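Long-range contacts in ketosynthase (Streptomyces sp. MSC090213JE08, PDB 6KXD), which probably catalyses the decarboxylative condensation of malonyl-ACP with a growing acyl-ACP chain, as the ketosynthase partner of a chain length factor in highly reducing type II polyketide synthesis: residues Val218-Asp223 with Asn363-Asp368; Pro325-Val330 with Cys371-Val376; Gly146-Val151 with Ala163-Thr168; Ile67-Leu72 with Ala153-Met158. All coordinates share one frame; numbering follows the deposited sequence.

Contact 1: Val218-Asp223 with Asn363-Asp368; sequences VVRPFD and NHRETD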
loop_
_atom_site.group_PDB
_atom_site.type_symbol
_atom_site.label_atom_id
_atom_site.label_comp_id
_atom_site.label_asym_id
_atom_site.label_seq_id
_atom_site.Cartn_x
_atom_site.Cartn_y
_atom_site.Cartn_z
ATOM N N VAL A 218 -14.888 -20.117 17.036
ATOM C CA VAL A 218 -15.210 -18.716 16.984
ATOM C C VAL A 218 -14.032 -17.869 17.504
ATOM O O VAL A 218 -13.123 -18.318 18.259
ATOM C CB VAL A 218 -16.505 -18.433 17.766
ATOM C CG1 VAL A 218 -17.693 -19.200 17.165
ATOM C CG2 VAL A 218 -16.350 -18.748 19.254
ATOM N N VAL A 219 -14.073 -16.603 17.083
ATOM C CA VAL A 219 -13.095 -15.607 17.415
ATOM C C VAL A 219 -13.492 -14.999 18.755
ATOM O O VAL A 219 -14.600 -14.440 18.890
ATOM C CB VAL A 219 -12.994 -14.509 16.336
ATOM C CG1 VAL A 219 -11.807 -13.599 16.609
ATOM C CG2 VAL A 219 -12.939 -15.098 14.938
ATOM N N ARG A 220 -12.575 -15.103 19.727
ATOM C CA ARG A 220 -12.793 -14.632 21.069
ATOM C C ARG A 220 -11.706 -13.658 21.494
ATOM O O ARG A 220 -10.849 -14.017 22.303
ATOM C CB ARG A 220 -12.792 -15.817 22.051
ATOM C CG ARG A 220 -13.712 -16.968 21.692
ATOM C CD ARG A 220 -13.829 -17.921 22.887
ATOM N NE ARG A 220 -14.412 -19.185 22.493
ATOM C CZ ARG A 220 -15.725 -19.435 22.485
ATOM N NH1 ARG A 220 -16.600 -18.449 22.614
ATOM N NH2 ARG A 220 -16.154 -20.671 22.348
ATOM N N PRO A 221 -11.669 -12.421 20.953
ATOM C CA PRO A 221 -10.658 -11.449 21.343
ATOM C C PRO A 221 -10.687 -11.114 22.836
ATOM O O PRO A 221 -11.725 -10.740 23.407
ATOM C CB PRO A 221 -10.968 -10.219 20.475
ATOM C CG PRO A 221 -11.629 -10.829 19.268
ATOM C CD PRO A 221 -12.529 -11.887 19.887
ATOM N N PHE A 222 -9.492 -11.227 23.412
ATOM C CA PHE A 222 -9.180 -10.900 24.794
ATOM C C PHE A 222 -9.727 -11.984 25.736
ATOM O O PHE A 222 -9.623 -11.844 26.942
ATOM C CB PHE A 222 -9.688 -9.513 25.184
ATOM C CG PHE A 222 -9.109 -8.412 24.330
ATOM C CD1 PHE A 222 -7.753 -8.124 24.384
ATOM C CD2 PHE A 222 -9.903 -7.699 23.441
ATOM C CE1 PHE A 222 -7.197 -7.137 23.583
ATOM C CE2 PHE A 222 -9.345 -6.705 22.650
ATOM C CZ PHE A 222 -7.998 -6.428 22.725
ATOM N N ASP A 223 -10.249 -13.069 25.174
ATOM C CA ASP A 223 -10.738 -14.173 25.977
ATOM C C ASP A 223 -9.532 -14.995 26.429
ATOM O O ASP A 223 -8.586 -15.122 25.680
ATOM C CB ASP A 223 -11.710 -15.031 25.182
ATOM C CG ASP A 223 -12.450 -16.063 26.016
ATOM O OD1 ASP A 223 -11.839 -17.112 26.306
ATOM O OD2 ASP A 223 -13.625 -15.786 26.361
ATOM N N ASN A 363 -18.515 -13.435 21.516
ATOM C CA ASN A 363 -17.951 -14.734 21.852
ATOM C C ASN A 363 -17.071 -14.629 23.114
ATOM O O ASN A 363 -16.109 -15.386 23.271
ATOM C CB ASN A 363 -17.173 -15.335 20.674
ATOM C CG ASN A 363 -17.909 -15.251 19.352
ATOM O OD1 ASN A 363 -19.109 -15.481 19.308
ATOM N ND2 ASN A 363 -17.206 -14.912 18.277
ATOM N N HIS A 364 -17.387 -13.686 24.002
ATOM C CA HIS A 364 -16.582 -13.435 25.187
ATOM C C HIS A 364 -17.124 -14.242 26.373
ATOM O O HIS A 364 -18.222 -13.925 26.897
ATOM C CB HIS A 364 -16.528 -11.948 25.529
ATOM C CG HIS A 364 -15.360 -11.605 26.403
ATOM N ND1 HIS A 364 -14.057 -11.711 25.950
ATOM C CD2 HIS A 364 -15.278 -11.180 27.686
ATOM C CE1 HIS A 364 -13.233 -11.346 26.912
ATOM N NE2 HIS A 364 -13.950 -11.004 27.978
ATOM N N ARG A 365 -16.349 -15.258 26.769
ATOM C CA ARG A 365 -16.651 -16.104 27.952
ATOM C C ARG A 365 -16.006 -15.483 29.192
ATOM O O ARG A 365 -16.676 -15.203 30.149
ATOM C CB ARG A 365 -16.150 -17.531 27.746
ATOM C CG ARG A 365 -17.010 -18.336 26.789
ATOM C CD ARG A 365 -16.189 -19.036 25.733
ATOM N NE ARG A 365 -15.797 -20.413 26.014
ATOM C CZ ARG A 365 -14.639 -20.949 25.637
ATOM N NH1 ARG A 365 -13.550 -20.200 25.557
ATOM N NH2 ARG A 365 -14.587 -22.225 25.297
ATOM N N GLU A 366 -14.701 -15.218 29.114
ATOM C CA GLU A 366 -13.912 -14.826 30.263
ATOM C C GLU A 366 -12.692 -14.013 29.811
ATOM O O GLU A 366 -11.917 -14.506 29.000
ATOM C CB GLU A 366 -13.463 -16.115 30.941
ATOM C CG GLU A 366 -12.674 -15.884 32.211
ATOM C CD GLU A 366 -12.045 -17.150 32.777
ATOM O OE1 GLU A 366 -12.189 -18.248 32.164
ATOM O OE2 GLU A 366 -11.401 -17.032 33.822
ATOM N N THR A 367 -12.519 -12.813 30.370
ATOM C CA THR A 367 -11.443 -11.912 30.008
ATOM C C THR A 367 -10.132 -12.570 30.446
ATOM O O THR A 367 -10.026 -13.114 31.553
ATOM C CB THR A 367 -11.684 -10.506 30.578
ATOM O OG1 THR A 367 -12.953 -10.039 30.116
ATOM C CG2 THR A 367 -10.649 -9.489 30.149
ATOM N N ASP A 368 -9.157 -12.621 29.536
ATOM C CA ASP A 368 -7.816 -13.045 29.905
ATOM C C ASP A 368 -7.384 -12.161 31.071
ATOM O O ASP A 368 -7.542 -10.926 31.024
ATOM C CB ASP A 368 -6.875 -12.973 28.694
ATOM C CG ASP A 368 -5.501 -13.588 28.917
ATOM O OD1 ASP A 368 -4.911 -13.370 30.020
ATOM O OD2 ASP A 368 -5.041 -14.301 28.004
HETATM O O HOH W 1 -14.127 -12.453 23.174
#
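The guanidinium of Arg220 is sandwiched: CG2 of Val218 sits over its centre on one face, and on the opposite face the guanidinium of Arg365 lies almost flat, centres 3.6 Å apart and planes at 13°, with CD of Arg365 displaced toward the rim. At the edge, Arg220 NH1 donates to Asn363 O at 3.2 Å. Nearby acid probably offsets part of the repulsion between these two like charges. Asp223 OD1 lies at the edge of the Arg365 guanidinium in a long salt bridge to NH1 of 3.6 Å, and also accepts from Asp225 N. At the edge of the His364 ring, water joins ND1 to Pro221 O and NE2 is hydrogen-bonded to OG1 of Thr367. In the thiolase fold, this contact ties the loop after helix 202-210 to the loop after strand 357-358. The first loop folds into a type II turn from Arg220 to Asp223, and a single beta bridge pairs Asp223 with Thr367. With CG anti to its own backbone N (chi1 -170°), Asp223 holds OD2 against two successive amides, Arg365 N at 2.8 Å, nearly in line with the C-O bond, and Glu366 N at 3.0 Å, from above the carboxylate plane. From within the turn, Phe222 O accepts almost straight from Asp368 N (2.7 Å, 177°). Asn363 ND2 reaches Val219 O at 2.7 Å, that oxygen in the amide plane.

Contact 2: Pro325-Val330 with Cys371-Val376; sequences PRTVAV and CPLDVV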
loop_
_atom_site.group_PDB
_atom_site.type_symbol
_atom_site.label_atom_id
_atom_site.label_comp_id
_atom_site.label_asym_id
_atom_site.label_seq_id
_atom_site.Cartn_x
_atom_site.Cartn_y
_atom_site.Cartn_z
ATOM N N PRO A 325 -9.350 3.055 28.613
ATOM C CA PRO A 325 -10.753 3.122 28.217
ATOM C C PRO A 325 -11.216 1.713 27.838
ATOM O O PRO A 325 -10.398 0.770 27.710
ATOM C CB PRO A 325 -10.760 4.089 27.027
ATOM C CG PRO A 325 -9.381 3.909 26.427
ATOM C CD PRO A 325 -8.452 3.632 27.596
ATOM N N ARG A 326 -12.530 1.574 27.687
ATOM C CA ARG A 326 -13.102 0.361 27.175
ATOM C C ARG A 326 -12.446 0.051 25.828
ATOM O O ARG A 326 -12.270 0.947 25.027
ATOM C CB ARG A 326 -14.616 0.509 27.012
ATOM C CG ARG A 326 -15.360 0.371 28.333
ATOM C CD ARG A 326 -16.794 0.832 28.275
ATOM N NE ARG A 326 -16.905 2.276 28.196
ATOM C CZ ARG A 326 -18.053 2.932 28.325
ATOM N NH1 ARG A 326 -19.153 2.259 28.623
ATOM N NH2 ARG A 326 -18.099 4.245 28.153
ATOM N N THR A 327 -12.115 -1.215 25.625
ATOM C CA THR A 327 -11.333 -1.667 24.522
ATOM C C THR A 327 -12.067 -2.863 23.913
ATOM O O THR A 327 -12.111 -3.930 24.467
ATOM C CB THR A 327 -9.896 -1.977 24.972
ATOM O OG1 THR A 327 -9.314 -0.762 25.434
ATOM C CG2 THR A 327 -9.061 -2.610 23.880
ATOM N N VAL A 328 -12.592 -2.658 22.711
ATOM C CA VAL A 328 -13.426 -3.605 22.043
ATOM C C VAL A 328 -12.768 -4.061 20.740
ATOM O O VAL A 328 -11.963 -3.332 20.149
ATOM C CB VAL A 328 -14.805 -2.984 21.763
ATOM C CG1 VAL A 328 -15.353 -2.309 23.006
ATOM C CG2 VAL A 328 -14.793 -2.012 20.594
ATOM N N ALA A 329 -13.154 -5.260 20.312
ATOM C CA ALA A 329 -12.601 -5.938 19.151
ATOM C C ALA A 329 -13.723 -6.294 18.160
ATOM O O ALA A 329 -14.322 -7.345 18.224
ATOM C CB ALA A 329 -11.813 -7.142 19.581
ATOM N N VAL A 330 -13.898 -5.425 17.156
ATOM C CA VAL A 330 -14.840 -5.576 16.034
ATOM C C VAL A 330 -14.608 -6.875 15.268
ATOM O O VAL A 330 -15.551 -7.448 14.715
ATOM C CB VAL A 330 -14.732 -4.334 15.121
ATOM C CG1 VAL A 330 -15.491 -4.488 13.809
ATOM C CG2 VAL A 330 -15.197 -3.093 15.856
ATOM N N CYS A 371 -5.245 -9.514 30.033
ATOM C CA CYS A 371 -5.873 -8.383 29.360
ATOM C C CYS A 371 -6.875 -7.668 30.273
ATOM O O CYS A 371 -8.079 -7.747 30.053
ATOM C CB CYS A 371 -6.491 -8.826 28.038
ATOM S SG CYS A 371 -5.361 -9.883 27.097
ATOM N N PRO A 372 -6.419 -6.875 31.275
ATOM C CA PRO A 372 -7.315 -6.298 32.278
ATOM C C PRO A 372 -8.154 -5.161 31.691
ATOM O O PRO A 372 -8.025 -4.034 32.079
ATOM C CB PRO A 372 -6.342 -5.752 33.342
ATOM C CG PRO A 372 -5.114 -5.368 32.527
ATOM C CD PRO A 372 -5.014 -6.472 31.497
ATOM N N LEU A 373 -8.963 -5.478 30.685
ATOM C CA LEU A 373 -9.721 -4.461 29.987
ATOM C C LEU A 373 -11.209 -4.742 30.111
ATOM O O LEU A 373 -11.613 -5.897 30.133
ATOM C CB LEU A 373 -9.383 -4.524 28.498
ATOM C CG LEU A 373 -7.915 -4.302 28.162
ATOM C CD1 LEU A 373 -7.686 -4.715 26.726
ATOM C CD2 LEU A 373 -7.564 -2.842 28.435
ATOM N N ASP A 374 -11.990 -3.665 30.071
ATOM C CA ASP A 374 -13.404 -3.809 29.816
ATOM C C ASP A 374 -13.585 -3.886 28.299
ATOM O O ASP A 374 -13.488 -2.845 27.612
ATOM C CB ASP A 374 -14.201 -2.664 30.432
ATOM C CG ASP A 374 -15.688 -2.746 30.101
ATOM O OD1 ASP A 374 -16.110 -3.774 29.501
ATOM O OD2 ASP A 374 -16.408 -1.791 30.435
ATOM N N VAL A 375 -13.872 -5.094 27.805
ATOM C CA VAL A 375 -13.989 -5.356 26.385
ATOM C C VAL A 375 -15.439 -5.173 25.897
ATOM O O VAL A 375 -15.781 -5.586 24.794
ATOM C CB VAL A 375 -13.440 -6.751 26.059
ATOM C CG1 VAL A 375 -11.985 -6.855 26.494
ATOM C CG2 VAL A 375 -14.273 -7.873 26.674
ATOM N N VAL A 376 -16.289 -4.561 26.723
ATOM C CA VAL A 376 -17.716 -4.432 26.404
ATOM C C VAL A 376 -18.199 -5.784 25.900
ATOM O O VAL A 376 -18.580 -5.944 24.747
ATOM C CB VAL A 376 -17.925 -3.291 25.390
ATOM C CG1 VAL A 376 -19.389 -3.104 25.017
ATOM C CG2 VAL A 376 -17.329 -1.990 25.906
#
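CG of Asp374 stands anti to its backbone N (chi1 176°) and CG of Arg326 anti to its carbonyl carbon (chi1 -78°), and the two side chains run side by side, pointing the same way. It is carbon that the acid touches: Asp374 OD2 rests 3.2 Å from Arg326 CG, whereas OD2 and Arg326 NE are 4.7 Å apart, which leaves the opposite charges near but not in contact. The other carboxylate oxygen, OD1, turns back to accept from Val376 N at 2.9 Å, closing an Asx turn. This turn lies beside strand 326-328, which follows helix 306-320 and pairs in parallel with strand 297-299, a beta-alpha-beta crossover within the large mixed sheet of the thiolase fold. Thr327 N donates to Asp374 O (2.9 Å, 163°), the one conventional hydrogen bond between the two segments. The reciprocal position is handled differently: Thr327 O is buried with no conventional donor, and meets the CA-H of Val375 at a CA-to-O distance of 3.0 Å. Apolar contacts lie to both sides of this backbone pairing. CG2 of Thr327 meets CD1 of Leu373 at 3.8 Å, while OG1 of the same threonine bonds back to Pro325 O. Farther along, CG1 of Val328 presses on CG2 of Val376 at 3.5 Å, beside Ile358. Thr361 OG1 adds a further tie by bonding both Val375 O and Ala329 N.

Contact 3: Gly146-Val151 with Ala163-Thr168; sequences GRLSTV and ATTVTT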
loop_
_atom_site.group_PDB
_atom_site.type_symbol
_atom_site.label_atom_id
_atom_site.label_comp_id
_atom_site.label_asym_id
_atom_site.label_seq_id
_atom_site.Cartn_x
_atom_site.Cartn_y
_atom_site.Cartn_z
ATOM N N GLY A 146 -2.487 -2.306 -7.218
ATOM C CA GLY A 146 -2.682 -0.922 -7.609
ATOM C C GLY A 146 -4.052 -0.742 -8.204
ATOM O O GLY A 146 -4.675 0.304 -8.100
ATOM N N ARG A 147 -4.513 -1.817 -8.833
ATOM C CA ARG A 147 -5.795 -1.774 -9.497
ATOM C C ARG A 147 -6.971 -1.499 -8.538
ATOM O O ARG A 147 -7.955 -0.915 -8.949
ATOM C CB ARG A 147 -5.904 -3.042 -10.349
ATOM C CG ARG A 147 -7.259 -3.188 -11.011
ATOM C CD ARG A 147 -7.297 -4.445 -11.865
ATOM N NE ARG A 147 -6.451 -4.243 -13.011
ATOM C CZ ARG A 147 -6.849 -4.182 -14.258
ATOM N NH1 ARG A 147 -8.104 -4.448 -14.574
ATOM N NH2 ARG A 147 -5.947 -3.922 -15.185
ATOM N N LEU A 148 -6.891 -1.888 -7.253
ATOM C CA LEU A 148 -7.955 -1.690 -6.341
ATOM C C LEU A 148 -8.341 -0.223 -6.228
ATOM O O LEU A 148 -9.502 0.076 -5.962
ATOM C CB LEU A 148 -7.566 -2.175 -4.948
ATOM C CG LEU A 148 -7.227 -3.657 -4.829
ATOM C CD1 LEU A 148 -6.955 -4.001 -3.374
ATOM C CD2 LEU A 148 -8.347 -4.515 -5.381
ATOM N N SER A 149 -7.353 0.674 -6.373
ATOM C CA SER A 149 -7.565 2.095 -6.280
ATOM C C SER A 149 -8.030 2.666 -7.600
ATOM O O SER A 149 -8.959 3.449 -7.606
ATOM C CB SER A 149 -6.278 2.781 -5.775
ATOM O OG SER A 149 -6.279 2.659 -4.375
ATOM N N THR A 150 -7.379 2.256 -8.674
ATOM C CA THR A 150 -7.636 2.823 -10.000
ATOM C C THR A 150 -9.046 2.452 -10.489
ATOM O O THR A 150 -9.696 3.267 -11.147
ATOM C CB THR A 150 -6.592 2.418 -11.042
ATOM O OG1 THR A 150 -6.559 1.000 -11.248
ATOM C CG2 THR A 150 -5.225 2.971 -10.688
ATOM N N VAL A 151 -9.549 1.254 -10.159
ATOM C CA VAL A 151 -10.894 0.895 -10.660
ATOM C C VAL A 151 -11.971 1.786 -10.046
ATOM O O VAL A 151 -13.011 1.938 -10.666
ATOM C CB VAL A 151 -11.272 -0.576 -10.444
ATOM C CG1 VAL A 151 -10.502 -1.483 -11.366
ATOM C CG2 VAL A 151 -11.137 -0.959 -8.979
ATOM N N ALA A 163 -4.494 7.611 -7.179
ATOM C CA ALA A 163 -5.017 6.274 -6.798
ATOM C C ALA A 163 -3.873 5.428 -6.260
ATOM O O ALA A 163 -3.073 4.946 -7.001
ATOM C CB ALA A 163 -5.646 5.601 -7.988
ATOM N N THR A 164 -3.816 5.333 -4.934
ATOM C CA THR A 164 -2.756 4.698 -4.256
ATOM C C THR A 164 -3.329 3.531 -3.463
ATOM O O THR A 164 -4.141 3.709 -2.540
ATOM C CB THR A 164 -2.068 5.661 -3.279
ATOM O OG1 THR A 164 -1.612 6.782 -4.027
ATOM C CG2 THR A 164 -0.875 5.022 -2.618
ATOM N N THR A 165 -2.875 2.337 -3.775
ATOM C CA THR A 165 -3.219 1.234 -2.906
ATOM C C THR A 165 -2.122 1.067 -1.858
ATOM O O THR A 165 -0.975 0.930 -2.215
ATOM C CB THR A 165 -3.310 -0.073 -3.682
ATOM O OG1 THR A 165 -4.344 0.182 -4.630
ATOM C CG2 THR A 165 -3.701 -1.253 -2.824
ATOM N N VAL A 166 -2.525 1.107 -0.595
ATOM C CA VAL A 166 -1.610 0.945 0.496
ATOM C C VAL A 166 -1.624 -0.539 0.907
ATOM O O VAL A 166 -2.643 -1.114 1.285
ATOM C CB VAL A 166 -1.946 1.907 1.635
ATOM C CG1 VAL A 166 -1.011 1.666 2.801
ATOM C CG2 VAL A 166 -1.850 3.362 1.144
ATOM N N THR A 167 -0.462 -1.159 0.869
ATOM C CA THR A 167 -0.363 -2.603 1.096
ATOM C C THR A 167 0.334 -2.833 2.444
ATOM O O THR A 167 1.360 -3.432 2.473
ATOM C CB THR A 167 0.369 -3.297 -0.044
ATOM O OG1 THR A 167 1.699 -2.795 -0.159
ATOM C CG2 THR A 167 -0.367 -3.110 -1.366
ATOM N N THR A 168 -0.243 -2.276 3.499
ATOM C CA THR A 168 0.266 -2.451 4.856
ATOM C C THR A 168 -0.683 -3.385 5.620
ATOM O O THR A 168 -0.963 -3.217 6.848
ATOM C CB THR A 168 0.484 -1.091 5.520
ATOM O OG1 THR A 168 -0.764 -0.400 5.567
ATOM C CG2 THR A 168 1.514 -0.235 4.820
HETATM O O HOH W 2 -2.814 2.392 -7.963
#
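Ser149 on helix 147-156 is pressed against Ala163 and Thr165 of strand 161-166, in a beta-alpha-beta crossover of the thiolase fold, between parallel strands 105-110 and 161-166. The axes of 147-151 and 163-166 run roughly antiparallel, at 146°, and approach to 6.4 Å, which small side chains allow. Packing is close here: CB of Ser149 lies 3.6 Å from CB of Ala163 and 3.4 Å from Thr165 OG1. With OG anti to the carbonyl carbon (chi1 -82°), Ser149 can make a weak bond to Thr164 O at 3.0 Å or one to Thr165 OG1 at 3.2 Å; two acceptors compete for its one proton, and which takes it is not settled. Thr165 OG1 is also bonded to Ala145 O. Toward the start of the helix the link is indirect and runs through water: one molecule donates to Gly146 O at 2.8 Å and to Ala163 O at 2.7 Å. The strand also borders the other subunit, to which the backbones of Thr165 and Thr167 are hydrogen-bonded. Thr150 splits its branches: OG1 bonds to the carbonyl oxygen of Asp363 of the other subunit, while CG2 touches Ala163 CB at 3.8 Å.

Contact 4: Ile67-Leu72 with Ala153-Met158; sequences IHHVPL and ARELRM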
loop_
_atom_site.group_PDB
_atom_site.type_symbol
_atom_site.label_atom_id
_atom_site.label_comp_id
_atom_site.label_asym_id
_atom_site.label_seq_id
_atom_site.Cartn_x
_atom_site.Cartn_y
_atom_site.Cartn_z
ATOM N N ILE A 67 -21.966 -1.462 -9.238
ATOM C CA ILE A 67 -20.980 -1.337 -10.284
ATOM C C ILE A 67 -21.703 -1.227 -11.621
ATOM O O ILE A 67 -22.491 -2.105 -11.985
ATOM C CB ILE A 67 -19.993 -2.506 -10.274
ATOM C CG1 ILE A 67 -19.324 -2.604 -8.902
ATOM C CG2 ILE A 67 -18.959 -2.345 -11.368
ATOM C CD1 ILE A 67 -18.460 -3.808 -8.747
ATOM N N HIS A 68 -21.405 -0.128 -12.315
ATOM C CA HIS A 68 -22.155 0.253 -13.518
ATOM C C HIS A 68 -21.265 0.309 -14.750
ATOM O O HIS A 68 -21.749 0.009 -15.887
ATOM C CB HIS A 68 -22.835 1.603 -13.276
ATOM C CG HIS A 68 -23.927 1.542 -12.276
ATOM N ND1 HIS A 68 -25.202 1.113 -12.609
ATOM C CD2 HIS A 68 -23.957 1.884 -10.974
ATOM C CE1 HIS A 68 -25.956 1.148 -11.535
ATOM N NE2 HIS A 68 -25.215 1.614 -10.525
ATOM N N HIS A 69 -20.008 0.756 -14.568
ATOM C CA HIS A 69 -19.172 1.196 -15.651
ATOM C C HIS A 69 -18.039 0.229 -15.914
ATOM O O HIS A 69 -17.696 0.039 -17.004
ATOM C CB HIS A 69 -18.582 2.581 -15.386
ATOM C CG HIS A 69 -19.632 3.611 -15.325
ATOM N ND1 HIS A 69 -19.714 4.548 -14.312
ATOM C CD2 HIS A 69 -20.666 3.835 -16.161
ATOM C CE1 HIS A 69 -20.746 5.326 -14.547
ATOM N NE2 HIS A 69 -21.361 4.891 -15.656
ATOM N N VAL A 70 -17.415 -0.283 -14.848
ATOM C CA VAL A 70 -16.269 -1.097 -14.990
ATOM C C VAL A 70 -16.758 -2.519 -15.245
ATOM O O VAL A 70 -17.493 -3.057 -14.432
ATOM C CB VAL A 70 -15.407 -1.025 -13.714
ATOM C CG1 VAL A 70 -14.229 -1.968 -13.837
ATOM C CG2 VAL A 70 -14.935 0.396 -13.451
ATOM N N PRO A 71 -16.329 -3.212 -16.315
ATOM C CA PRO A 71 -16.650 -4.624 -16.465
ATOM C C PRO A 71 -16.158 -5.410 -15.251
ATOM O O PRO A 71 -15.046 -5.176 -14.806
ATOM C CB PRO A 71 -15.870 -5.069 -17.694
ATOM C CG PRO A 71 -15.636 -3.792 -18.466
ATOM C CD PRO A 71 -15.538 -2.705 -17.430
ATOM N N LEU A 72 -16.986 -6.330 -14.773
ATOM C CA LEU A 72 -16.656 -7.144 -13.592
ATOM C C LEU A 72 -15.381 -7.953 -13.796
ATOM O O LEU A 72 -14.615 -8.156 -12.807
ATOM C CB LEU A 72 -17.841 -8.046 -13.236
ATOM C CG LEU A 72 -19.106 -7.313 -12.797
ATOM C CD1 LEU A 72 -20.222 -8.315 -12.490
ATOM C CD2 LEU A 72 -18.826 -6.417 -11.608
ATOM N N ALA A 153 -11.583 4.904 -9.439
ATOM C CA ALA A 153 -11.555 6.139 -10.213
ATOM C C ALA A 153 -12.317 5.893 -11.517
ATOM O O ALA A 153 -13.067 6.775 -12.025
ATOM C CB ALA A 153 -10.154 6.626 -10.462
ATOM N N ARG A 154 -12.078 4.723 -12.095
ATOM C CA ARG A 154 -12.726 4.335 -13.343
ATOM C C ARG A 154 -14.245 4.335 -13.175
ATOM O O ARG A 154 -14.979 4.899 -13.993
ATOM C CB ARG A 154 -12.237 2.963 -13.806
ATOM C CG ARG A 154 -10.843 2.999 -14.401
ATOM C CD ARG A 154 -10.447 1.661 -14.967
ATOM N NE ARG A 154 -11.335 1.242 -16.032
ATOM C CZ ARG A 154 -11.426 -0.021 -16.458
ATOM N NH1 ARG A 154 -10.608 -0.929 -15.958
ATOM N NH2 ARG A 154 -12.314 -0.352 -17.382
ATOM N N GLU A 155 -14.718 3.649 -12.154
ATOM C CA GLU A 155 -16.168 3.512 -11.919
ATOM C C GLU A 155 -16.832 4.873 -11.618
ATOM O O GLU A 155 -17.951 5.154 -12.085
ATOM C CB GLU A 155 -16.381 2.548 -10.766
ATOM C CG GLU A 155 -17.826 2.399 -10.374
ATOM C CD GLU A 155 -18.742 1.783 -11.427
ATOM O OE1 GLU A 155 -18.234 1.207 -12.408
ATOM O OE2 GLU A 155 -19.987 1.894 -11.243
ATOM N N LEU A 156 -16.158 5.738 -10.851
ATOM C CA LEU A 156 -16.759 6.987 -10.464
ATOM C C LEU A 156 -16.436 8.112 -11.463
ATOM O O LEU A 156 -16.881 9.261 -11.238
ATOM C CB LEU A 156 -16.342 7.334 -9.040
ATOM C CG LEU A 156 -16.790 6.293 -8.017
ATOM C CD1 LEU A 156 -16.321 6.677 -6.635
ATOM C CD2 LEU A 156 -18.292 6.116 -8.066
ATOM N N ARG A 157 -15.694 7.782 -12.525
ATOM C CA ARG A 157 -15.355 8.691 -13.612
ATOM C C ARG A 157 -14.547 9.876 -13.091
ATOM O O ARG A 157 -14.840 11.025 -13.393
ATOM C CB ARG A 157 -16.652 9.133 -14.302
ATOM C CG ARG A 157 -17.421 7.970 -14.912
ATOM C CD ARG A 157 -16.679 7.350 -16.068
ATOM N NE ARG A 157 -16.452 8.322 -17.125
ATOM C CZ ARG A 157 -15.588 8.171 -18.123
ATOM N NH1 ARG A 157 -14.885 7.051 -18.234
ATOM N NH2 ARG A 157 -15.415 9.159 -18.989
ATOM N N MET A 158 -13.517 9.565 -12.307
ATOM C CA MET A 158 -12.676 10.537 -11.690
ATOM C C MET A 158 -11.264 10.390 -12.234
ATOM O O MET A 158 -10.492 9.545 -11.773
ATOM C CB MET A 158 -12.645 10.329 -10.188
ATOM C CG MET A 158 -13.980 10.491 -9.535
ATOM S SD MET A 158 -14.000 9.982 -7.809
ATOM C CE MET A 158 -13.009 11.297 -7.095
#
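Glu155 reaches from its helix into the loop Ile67-Leu72, starting with CB, which packs on CG2 of Val70 at 3.7 Å. CG leaves anti to the backbone N (chi1 176°), and a bend at the next torsion (chi2 65°) brings CD up to the loop backbone, 3.4 Å from His68 N. At the tip, the carboxylate grips three successive amides. OE1 takes two: His69 N at 2.8 Å on its syn lone pair, and Val70 N at 3.0 Å nearly along the C-O axis. OE2 accepts His68 N at 2.7 Å from the syn side, and its second partner is Arg87 of helix 77-93, a salt bridge that probably steadies the buried negative charge. The residue stands in the last turn of helix 147-156, which ends in a Schellman motif with Arg157 at positive phi. There the carbonyl oxygen of Glu155 is taken by the His69 ring, whose ND1 donates in the ring plane (2.9 Å, 168°). On the flank, CG1 of Val70 lies over one face of the Arg154 guanidinium, offset toward its rim, while NH2 of that arginine is salt-bridged to Asp74. Arg157 extends to Asp262 of the other subunit.

The four contacts form two pairs on opposite sides of the chain's centre. Contacts 1 and 2 have centres 10 Å apart and touch, Pro221 CB packing on Ala329 CB at 3.3 Å and His364 on Val375, and both draw on the loop between strands 357-358 and 381-382. Contacts 3 and 4, with centres 14 Å apart, share helix 147-156: one uses its start against the sheet, the other its end against a surface loop. Between contacts 2 and 3 the centres lie 32 Å apart, yet both reach the same mixed sheet. Contact 3 probably lies closest along the chain to the nucleophilic cysteine, which in ketosynthases typically follows the strand corresponding to 161-166.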